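PDB 4G1P: Cys-Gly metallodipeptidase DUG1 from Saccharomyces cerevisiae, which hydrolyses the dipeptide Cys-Gly as a zinc- or manganese-dependent M20-family homodimeric dipeptidase and serves as the catalytic component of the glutathione-degrading DUG complex. Local coordinates for the interface of chains A and B. Numbering follows the deposited sequence. Chains: chain A/B, Cys-Gly metallodipeptidase DUG1.

Contact 1: the interface of chains A and B. Residues chain A 324-326, 329; chain B 324-326, 329.
A:Ser329 and B:Ser329 face each other across the two-fold axis of the homodimer and, with A:Val324 and B:Val324, account for most of the surface buried here. The two serines meet with their side chains: CB of A:Ser329 lies 4.0 Å from CB of B:Ser329, and the hydroxyls approach as a symmetric pair whose hydrogen bond, 3.4 Å from A:Ser329 OG to B:Ser329 OG, is weak. Each OG sits between its own backbone N and carbonyl carbon (chi1 59°), which turns the hydroxyl toward its twin. Each serine also lies next to the main chain of Val324 in the partner subunit, although the exact closeness of that approach is doubtful. Beside it, the aliphatic part of A:Glu325 lies alongside the main chain of B:Ser329, with CG 3.6 Å from the carbonyl O. CG is anti to the backbone N (chi1 173°) and the chain continues extended, carrying the carboxylate away from that serine. The polar main-chain groups are joined through water. One water links the amide of A:Gly326 to the carbonyl of B:Ser329, and a second makes the same link with the chains exchanged. Thus the turn just past strand 318-325 is tied to the loop of the other subunit on both sides of the axis. In the first bridge, the water stands 2.7 Å from A:Gly326 N and 2.6 Å from B:Ser329 O.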
# COMPACT_ATOMS: atom_id res chain seq x y z
N VAL A 324 0.95 6.15 -0.20
CA VAL A 324 0.79 6.22 1.24
C VAL A 324 1.25 4.92 1.88
O VAL A 324 0.90 3.84 1.43
CB VAL A 324 -0.69 6.45 1.62
CG1 VAL A 324 -0.82 6.56 3.11
CG2 VAL A 324 -1.20 7.70 0.98
N GLU A 325 2.05 5.05 2.94
CA GLU A 325 2.46 3.91 3.75
C GLU A 325 1.66 3.86 5.06
O GLU A 325 1.49 4.87 5.74
CB GLU A 325 3.96 4.01 4.04
CG GLU A 325 4.50 2.97 5.01
CD GLU A 325 5.90 3.32 5.50
OE1 GLU A 325 6.59 4.10 4.80
OE2 GLU A 325 6.32 2.82 6.57
N GLY A 326 1.17 2.67 5.43
CA GLY A 326 0.56 2.47 6.73
C GLY A 326 -0.95 2.36 6.70
O GLY A 326 -1.60 2.24 7.75
N SER A 329 -3.94 -0.96 1.27
CA SER A 329 -3.48 -0.81 -0.11
C SER A 329 -3.66 -2.05 -0.97
O SER A 329 -3.28 -2.05 -2.14
CB SER A 329 -2.02 -0.37 -0.13
OG SER A 329 -1.22 -1.32 0.54
N VAL B 324 -4.92 3.80 -0.27
CA VAL B 324 -4.80 3.84 -1.72
C VAL B 324 -4.23 2.54 -2.24
O VAL B 324 -3.25 2.03 -1.70
CB VAL B 324 -3.88 5.00 -2.17
CG1 VAL B 324 -3.81 5.04 -3.66
CG2 VAL B 324 -4.39 6.30 -1.65
N GLU B 325 -4.87 1.99 -3.27
CA GLU B 325 -4.35 0.83 -3.97
C GLU B 325 -3.69 1.22 -5.30
O GLU B 325 -4.24 2.02 -6.07
CB GLU B 325 -5.50 -0.16 -4.23
CG GLU B 325 -5.14 -1.36 -5.09
CD GLU B 325 -6.38 -2.12 -5.55
OE1 GLU B 325 -7.44 -1.97 -4.90
OE2 GLU B 325 -6.31 -2.85 -6.57
N GLY B 326 -2.51 0.68 -5.59
CA GLY B 326 -1.89 0.85 -6.89
C GLY B 326 -0.71 1.81 -6.90
O GLY B 326 -0.12 2.09 -7.96
N SER B 329 3.56 1.91 -1.32
CA SER B 329 3.08 1.82 0.06
C SER B 329 4.04 1.12 1.02
O SER B 329 3.72 0.95 2.19
CB SER B 329 1.71 1.13 0.09
OG SER B 329 1.81 -0.16 -0.47
O HOH W 1 2.00 0.50 4.08
O HOH W 2 -1.66 -1.35 -4.04

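Contact 2: the interface of chains A and B. Residues chain A 220, 320, 322, 346, 348; chain B 234, 334-337.
A:Tyr220 and A:His322 both read the main chain of the B:Lys334 to B:Val336 segment. The phenol hydroxyl serves twice: it donates to the carbonyl of B:Lys334 (OH to O 2.8 Å) and accepts from the amide of the same residue (N to OH 2.9 Å). The carbonyl oxygen lies in the ring plane at its edge, whereas the hydroxyl sits above the carbonyl plane, 47° out of it. CG of A:His322 is anti to the carbonyl carbon (chi1 -52°), carrying ND1 to B:Val336 O, to which it donates at 2.8 Å, almost straight and within the imidazole plane; B:Lys334 O stands over one ring face, toward the rim. On the far side, NE2 is paired with A:Ser346 OG at 2.6 Å, and this second-shell bond fixes the ring's rotation. A:Arg348 reaches B:Ser234 OG with NH2 at 3.3 Å, in the guanidinium plane. Two linked waters join A:Ser320, A:Ser346 and the arginine NE to B:Ser234. Apolar packing is lighter: A:His322 CE1 touches B:Ser234 CB, and B:Thr335 CG2 fits between the A:Tyr220 edge and A:Arg348 NH2. Strands 217-226, 318-325 and 340-349 of chain A form one side of this homodimer contact; the B:Ser234 loop and the run into strand 336-337 form the other.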
# COMPACT_ATOMS: atom_id res chain seq x y z
N TYR A 220 13.39 13.80 -1.26
CA TYR A 220 12.30 12.87 -1.02
C TYR A 220 11.78 13.02 0.40
O TYR A 220 12.54 12.88 1.37
CB TYR A 220 12.74 11.44 -1.30
CG TYR A 220 11.61 10.51 -1.65
CD1 TYR A 220 10.73 10.05 -0.68
CD2 TYR A 220 11.42 10.07 -2.95
CE1 TYR A 220 9.69 9.20 -0.99
CE2 TYR A 220 10.39 9.22 -3.27
CZ TYR A 220 9.52 8.78 -2.29
OH TYR A 220 8.50 7.92 -2.59
N SER A 320 6.05 15.35 -7.19
CA SER A 320 5.30 14.14 -7.50
C SER A 320 4.80 13.48 -6.22
O SER A 320 5.45 13.54 -5.17
CB SER A 320 6.16 13.16 -8.29
OG SER A 320 6.14 13.47 -9.68
N HIS A 322 3.80 9.92 -4.51
CA HIS A 322 4.10 8.52 -4.77
C HIS A 322 3.16 7.50 -4.16
O HIS A 322 2.98 6.41 -4.71
CB HIS A 322 5.51 8.24 -4.31
CG HIS A 322 6.50 9.19 -4.88
ND1 HIS A 322 6.79 9.24 -6.23
CD2 HIS A 322 7.24 10.16 -4.30
CE1 HIS A 322 7.68 10.18 -6.45
NE2 HIS A 322 7.97 10.76 -5.29
N SER A 346 8.12 13.66 -3.57
CA SER A 346 9.45 14.21 -3.83
C SER A 346 9.43 15.45 -4.72
O SER A 346 8.48 15.67 -5.50
CB SER A 346 10.36 13.14 -4.41
OG SER A 346 9.78 12.58 -5.56
N ARG A 348 11.78 17.50 -7.55
CA ARG A 348 12.94 17.56 -8.42
C ARG A 348 13.52 18.96 -8.38
O ARG A 348 12.85 19.93 -8.73
CB ARG A 348 12.56 17.18 -9.85
CG ARG A 348 12.10 15.73 -10.00
CD ARG A 348 13.24 14.73 -9.82
NE ARG A 348 12.73 13.37 -9.73
CZ ARG A 348 13.48 12.27 -9.69
NH1 ARG A 348 14.81 12.34 -9.78
NH2 ARG A 348 12.89 11.08 -9.58
N SER B 234 9.49 9.05 -11.92
CA SER B 234 8.95 10.35 -11.55
C SER B 234 9.89 11.50 -11.89
O SER B 234 9.50 12.66 -11.79
CB SER B 234 8.53 10.41 -10.07
OG SER B 234 9.65 10.59 -9.23
N LYS B 334 10.24 5.62 -3.07
CA LYS B 334 10.19 5.14 -4.44
C LYS B 334 9.78 6.29 -5.37
O LYS B 334 8.73 6.93 -5.20
CB LYS B 334 9.23 3.95 -4.57
CG LYS B 334 9.35 3.15 -5.88
CD LYS B 334 8.25 2.10 -5.95
CE LYS B 334 8.51 0.98 -6.97
NZ LYS B 334 7.88 -0.33 -6.54
N THR B 335 10.63 6.57 -6.35
CA THR B 335 10.43 7.70 -7.24
C THR B 335 9.65 7.22 -8.44
O THR B 335 10.23 6.95 -9.50
CB THR B 335 11.74 8.28 -7.73
OG1 THR B 335 12.66 7.22 -7.99
CG2 THR B 335 12.34 9.18 -6.68
N VAL B 336 8.34 7.15 -8.27
CA VAL B 336 7.47 6.63 -9.30
C VAL B 336 6.17 7.43 -9.41
O VAL B 336 5.66 7.95 -8.42
CB VAL B 336 7.14 5.13 -9.04
CG1 VAL B 336 6.46 4.96 -7.69
CG2 VAL B 336 6.29 4.58 -10.14
N ILE B 337 5.67 7.56 -10.63
CA ILE B 337 4.35 8.11 -10.87
C ILE B 337 3.42 6.94 -11.15
O ILE B 337 3.48 6.35 -12.22
CB ILE B 337 4.39 9.08 -12.07
CG1 ILE B 337 5.24 10.30 -11.73
CG2 ILE B 337 3.01 9.51 -12.46
CD1 ILE B 337 5.33 11.31 -12.85
O HOH W 3 10.13 13.06 -8.37
O HOH W 4 8.51 14.65 -10.02

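Contact 3: the interface of chains A and B. Residues chain A 218, 348, 420-421, 450; chain B 233-236, 335.
The imidazole of A:His450, a ligand of the active-site zinc, lies over the CD2 edge of B:His233, whose CD2 is centred above the A:His450 ring face and 3.5 Å from its CG. The two side chains cross obliquely. At a second packing point B:Gly235 CA lies over one face of the A:Arg348 guanidinium, toward the rim, and A:Cys218 SG over the other, so the flat group is sandwiched between its own chain and the partner. Farther out, B:His233 ND1 receives the amides of B:Gly235, at 2.9 Å from N, and B:Ile236, at 3.2 Å from N. Both donors lie off the ring plane, the second by 35°, and together they brace the histidine against its own turn. CG of B:His233 is anti to the backbone N (chi1 -175°), which brings the ring across to A:His450. At the rim, A:His450 ND1 makes a weak hydrogen bond to B:Thr335 O. A:Cys218, A:Arg348 and A:His450 line the pocket that holds cysteine in this structure, and the B:His233 to B:Gly235 turn may help position them. That turn, after strand 232-233 of chain B, meets strands 217-226 and 340-349 and adjoins the loops at A:Gly420 and A:His450, beside the catalytic site of chain A.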
# COMPACT_ATOMS: atom_id res chain seq x y z
N CYS A 218 16.98 15.78 -6.32
CA CYS A 218 15.78 15.14 -5.81
C CYS A 218 15.73 15.18 -4.27
O CYS A 218 16.66 14.75 -3.59
CB CYS A 218 15.66 13.70 -6.33
SG CYS A 218 14.07 12.90 -5.91
N ARG A 348 11.78 17.50 -7.55
CA ARG A 348 12.94 17.56 -8.42
C ARG A 348 13.52 18.96 -8.38
O ARG A 348 12.85 19.93 -8.73
CB ARG A 348 12.56 17.18 -9.85
CG ARG A 348 12.10 15.73 -10.00
CD ARG A 348 13.24 14.73 -9.82
NE ARG A 348 12.73 13.37 -9.73
CZ ARG A 348 13.48 12.27 -9.69
NH1 ARG A 348 14.81 12.34 -9.78
NH2 ARG A 348 12.89 11.08 -9.58
N GLY A 420 15.71 15.04 -16.67
CA GLY A 420 14.70 15.16 -15.63
C GLY A 420 15.06 14.31 -14.43
O GLY A 420 14.74 14.64 -13.29
N GLY A 421 15.75 13.20 -14.69
CA GLY A 421 16.16 12.29 -13.64
C GLY A 421 17.34 12.84 -12.85
O GLY A 421 17.77 13.97 -13.08
N HIS A 450 12.26 1.98 -13.61
CA HIS A 450 11.39 2.14 -12.44
C HIS A 450 9.96 1.72 -12.75
O HIS A 450 9.03 2.07 -12.02
CB HIS A 450 11.42 3.57 -11.92
CG HIS A 450 12.75 4.00 -11.39
ND1 HIS A 450 12.91 5.05 -10.51
CD2 HIS A 450 14.00 3.52 -11.62
CE1 HIS A 450 14.19 5.19 -10.22
NE2 HIS A 450 14.87 4.28 -10.89
N HIS B 233 8.78 6.77 -14.34
CA HIS B 233 9.88 7.28 -13.55
C HIS B 233 9.54 8.72 -13.20
O HIS B 233 9.28 9.53 -14.08
CB HIS B 233 11.18 7.21 -14.36
CG HIS B 233 12.40 7.60 -13.60
ND1 HIS B 233 12.61 8.89 -13.15
CD2 HIS B 233 13.47 6.88 -13.21
CE1 HIS B 233 13.76 8.94 -12.51
NE2 HIS B 233 14.31 7.74 -12.53
N SER B 234 9.49 9.05 -11.92
CA SER B 234 8.95 10.35 -11.55
C SER B 234 9.89 11.50 -11.89
O SER B 234 9.50 12.66 -11.79
CB SER B 234 8.53 10.41 -10.07
OG SER B 234 9.65 10.59 -9.23
N GLY B 235 11.12 11.17 -12.30
CA GLY B 235 12.12 12.16 -12.66
C GLY B 235 12.11 12.46 -14.14
O GLY B 235 12.15 13.60 -14.56
N ILE B 236 12.01 11.41 -14.94
CA ILE B 236 11.98 11.55 -16.38
C ILE B 236 10.73 12.28 -16.83
O ILE B 236 10.76 13.05 -17.79
CB ILE B 236 12.04 10.17 -17.06
CG1 ILE B 236 13.33 9.46 -16.66
CG2 ILE B 236 11.91 10.31 -18.56
CD1 ILE B 236 13.45 8.08 -17.22
N THR B 335 10.63 6.57 -6.35
CA THR B 335 10.43 7.70 -7.24
C THR B 335 9.65 7.22 -8.44
O THR B 335 10.23 6.95 -9.50
CB THR B 335 11.74 8.28 -7.73
OG1 THR B 335 12.66 7.22 -7.99
CG2 THR B 335 12.34 9.18 -6.68
O HOH W 5 10.13 13.06 -8.37

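Contact 4: the interface of chains A and B. Residues chain A 227-228, 241-242, 376-377; chain B 298-301.
B:Thr300 packs against A:Pro376, and these two residues bury more surface than any others in this part of the homodimer interface. The proline ring meets the threonine along its CB and CG atoms, with A:Pro376 CB 3.8 Å from B:Thr300 CA. The threonine methyl, CG2, points toward the proline carbonyl and the side-chain amide of A:Asn377, lying 3.8 Å from OD1; the asparagine and threonine side chains cross at about a right angle. CG2 is anti to the carbonyl carbon of its own residue, while OG1 takes the position between backbone N and carbonyl carbon (chi1 53°). That rotation lets OG1 donate to B:Ser298 OG at 2.6 Å, a bond within chain B that probably helps keep the methyl turned toward chain A. The backbone of B:Thr300 adds the polar link: its carbonyl O accepts from A:Ala242 N at 2.9 Å. Next to this bond, A:Val241 and B:Ser301 form an antiparallel beta bridge. B:Ser298 completes the contact by setting CB 3.4 Å from A:Gly227 O and close to A:Pro228. The chain B segment follows helix 289-296, and it docks among three chain A loops: the one after strand 217-226, the one before helix 244-252, and the one before strand 378-387.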
# COMPACT_ATOMS: atom_id res chain seq x y z
N GLY A 227 -2.49 9.24 15.07
CA GLY A 227 -3.65 9.51 15.93
C GLY A 227 -3.82 8.50 17.05
O GLY A 227 -3.19 8.62 18.10
N PRO A 228 -4.68 7.49 16.84
CA PRO A 228 -4.88 6.40 17.81
C PRO A 228 -3.62 5.56 17.92
O PRO A 228 -2.71 5.69 17.09
CB PRO A 228 -5.97 5.56 17.16
CG PRO A 228 -5.77 5.78 15.70
CD PRO A 228 -5.41 7.24 15.59
N VAL A 241 -13.75 9.68 16.14
CA VAL A 241 -12.32 9.92 16.31
C VAL A 241 -11.77 10.56 15.06
O VAL A 241 -12.28 10.34 13.96
CB VAL A 241 -11.55 8.62 16.57
CG1 VAL A 241 -12.21 7.82 17.70
CG2 VAL A 241 -11.50 7.78 15.31
N ALA A 242 -10.73 11.37 15.20
CA ALA A 242 -10.16 12.03 14.03
C ALA A 242 -9.31 11.03 13.24
O ALA A 242 -8.64 10.17 13.83
CB ALA A 242 -9.35 13.21 14.45
N PRO A 376 -6.83 16.99 16.22
CA PRO A 376 -6.14 16.50 17.42
C PRO A 376 -4.96 15.60 17.09
O PRO A 376 -4.23 15.21 17.99
CB PRO A 376 -7.22 15.67 18.12
CG PRO A 376 -8.13 15.25 17.04
CD PRO A 376 -8.13 16.33 16.00
N ASN A 377 -4.76 15.26 15.82
CA ASN A 377 -3.71 14.33 15.44
C ASN A 377 -2.30 14.93 15.54
O ASN A 377 -2.14 16.16 15.63
CB ASN A 377 -3.99 13.77 14.03
CG ASN A 377 -5.17 12.79 14.00
OD1 ASN A 377 -5.33 11.98 14.90
ND2 ASN A 377 -6.00 12.87 12.96
N SER B 298 -5.56 7.29 22.67
CA SER B 298 -5.17 8.68 22.50
C SER B 298 -6.28 9.64 22.95
O SER B 298 -7.34 9.21 23.39
CB SER B 298 -4.85 8.93 21.03
OG SER B 298 -6.03 9.15 20.28
N LYS B 299 -6.01 10.94 22.84
CA LYS B 299 -7.02 11.98 23.06
C LYS B 299 -7.47 12.60 21.74
O LYS B 299 -7.29 13.80 21.54
CB LYS B 299 -6.45 13.10 23.93
CG LYS B 299 -6.78 13.04 25.40
CD LYS B 299 -6.17 11.85 26.08
CE LYS B 299 -6.08 12.08 27.58
NZ LYS B 299 -5.04 13.09 27.91
N THR B 300 -8.06 11.83 20.84
CA THR B 300 -8.36 12.36 19.52
C THR B 300 -9.82 12.27 19.13
O THR B 300 -10.16 12.19 17.95
CB THR B 300 -7.48 11.70 18.44
OG1 THR B 300 -7.61 10.27 18.52
CG2 THR B 300 -6.03 12.09 18.63
N SER B 301 -10.70 12.31 20.12
CA SER B 301 -12.12 12.31 19.86
C SER B 301 -12.52 13.55 19.09
O SER B 301 -11.83 14.55 19.15
CB SER B 301 -12.90 12.30 21.17
OG SER B 301 -14.27 12.55 20.91

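Contact 1 lies on the two-fold axis, with contact 2 about 14 Å and contact 3 about 20 Å away between C-alpha centres. Contacts 2 and 3 are neighbours, their C-alpha centres about 6 Å apart, and share A:Arg348 of strand 340-349, B:Ser234 and B:Thr335; contact 3 lies about 10 Å from the active-site residue A:Glu171. Strand 318-325 runs through contacts 1 and 2, and strand 217-226 through contacts 2 and 3. These three join the homodimer from its axis toward each catalytic site, where the partner may help shape the substrate pocket. Contact 4, about 21 Å from contact 1, is an outlying, probably structural patch.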